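Side-chain contact in SmhB (Serratia marcescens, PDB 6ZZ5), which is the B component of a tripartite alpha-pore-forming toxin, here in its soluble form, and probably inserts into target membranes together with its partner proteins: residues 148-151 and 155-158. Sequence-based numbering, arbitrary orientation.
Sequences LNNV and NNGV
The side-chain amide of Asn-156 sits between those of Asn-149 and Asn-150, accepting through OD1 from Asn-149 and donating through ND2 to Asn-150. Asn-149 and Asn-156 run past each other in opposite directions with their amide planes 59° apart. Chi1 of -152°, roughly trans, carries ND2 of Asn-149 across the gap to OD1 of Asn-156 at 2.8 Å. The bond is nearly straight, 168° at the hydrogen; the acceptor lies in the amide plane of Asn-149, whereas the donor stands above the carbonyl plane of Asn-156. The same ND2 makes a weak bond to Asn-155 O, 3.3 Å away. Asn-150 crosses Asn-156 at about a right angle, and its OD1 accepts from Asn-156 ND2 at 3.0 Å, a more bent bond whose donor is only slightly tilted from the carbonyl plane. Immediately before Asn-156, Asn-155 N-caps helix 156-184, its OD1 accepting from Val-158 N at 2.9 Å. The contact joins helices 99-151 and 156-184 across connection 152-155, near one end of the helical bundle; buried Asn-149 also touches Val-254 of helix 252-300, while Asn-150 is exposed. Asn-155 O can only accept, which supports the modelled amide orientations in this link between neutral groups.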
loop_
_atom_site.group_PDB
_atom_site.type_symbol
_atom_site.label_atom_id
_atom_site.label_comp_id
_atom_site.label_asym_id
_atom_site.label_seq_id
_atom_site.Cartn_x
_atom_site.Cartn_y
_atom_site.Cartn_z
ATOM N N LEU A 148 -13.660 0.766 28.299
ATOM C CA LEU A 148 -14.898 1.515 28.000
ATOM C C LEU A 148 -16.074 0.549 28.046
ATOM O O LEU A 148 -17.065 0.921 28.692
ATOM C CB LEU A 148 -14.829 2.224 26.659
ATOM C CG LEU A 148 -16.122 2.870 26.194
ATOM C CD1 LEU A 148 -16.527 3.999 27.134
ATOM C CD2 LEU A 148 -15.942 3.408 24.795
ATOM N N ASN A 149 -15.949 -0.647 27.475
ATOM C CA ASN A 149 -17.029 -1.661 27.557
ATOM C C ASN A 149 -17.303 -1.979 29.034
ATOM O O ASN A 149 -18.503 -2.043 29.408
ATOM C CB ASN A 149 -16.754 -2.930 26.747
ATOM C CG ASN A 149 -18.040 -3.599 26.299
ATOM O OD1 ASN A 149 -19.012 -2.913 26.011
ATOM N ND2 ASN A 149 -18.089 -4.916 26.324
ATOM N N ASN A 150 -16.266 -2.130 29.853
ATOM C CA ASN A 150 -16.442 -2.362 31.331
ATOM C C ASN A 150 -17.152 -1.186 32.005
ATOM O O ASN A 150 -18.120 -1.407 32.777
ATOM C CB ASN A 150 -15.127 -2.669 32.041
ATOM C CG ASN A 150 -14.571 -4.004 31.598
ATOM O OD1 ASN A 150 -15.334 -4.868 31.169
ATOM N ND2 ASN A 150 -13.257 -4.164 31.666
ATOM N N VAL A 151 -16.749 0.044 31.707
ATOM C CA VAL A 151 -17.377 1.240 32.338
ATOM C C VAL A 151 -18.875 1.198 32.070
ATOM O O VAL A 151 -19.607 1.499 32.990
ATOM C CB VAL A 151 -16.766 2.571 31.858
ATOM C CG1 VAL A 151 -17.608 3.767 32.275
ATOM C CG2 VAL A 151 -15.330 2.739 32.345
ATOM N N ASN A 155 -21.372 -6.310 27.409
ATOM C CA ASN A 155 -21.042 -7.747 27.291
ATOM C C ASN A 155 -19.757 -7.909 26.455
ATOM O O ASN A 155 -19.764 -7.518 25.263
ATOM C CB ASN A 155 -22.268 -8.465 26.740
ATOM C CG ASN A 155 -22.006 -9.944 26.659
ATOM O OD1 ASN A 155 -21.062 -10.372 26.019
ATOM N ND2 ASN A 155 -22.772 -10.714 27.396
ATOM N N ASN A 156 -18.674 -8.426 27.057
ATOM C CA ASN A 156 -17.350 -8.520 26.401
ATOM C C ASN A 156 -17.369 -9.671 25.359
ATOM O O ASN A 156 -16.701 -9.513 24.353
ATOM C CB ASN A 156 -16.210 -8.567 27.425
ATOM C CG ASN A 156 -15.792 -7.204 27.979
ATOM O OD1 ASN A 156 -15.723 -6.171 27.295
ATOM N ND2 ASN A 156 -15.464 -7.160 29.253
ATOM N N GLY A 157 -18.192 -10.711 25.518
ATOM C CA GLY A 157 -18.417 -11.781 24.514
ATOM C C GLY A 157 -19.031 -11.227 23.221
ATOM O O GLY A 157 -18.634 -11.616 22.129
ATOM N N VAL A 158 -19.987 -10.314 23.325
ATOM C CA VAL A 158 -20.577 -9.689 22.111
ATOM C C VAL A 158 -19.518 -8.816 21.445
ATOM O O VAL A 158 -19.386 -8.825 20.236
ATOM C CB VAL A 158 -21.841 -8.882 22.437
ATOM C CG1 VAL A 158 -22.312 -8.129 21.210
ATOM C CG2 VAL A 158 -22.951 -9.765 22.982
#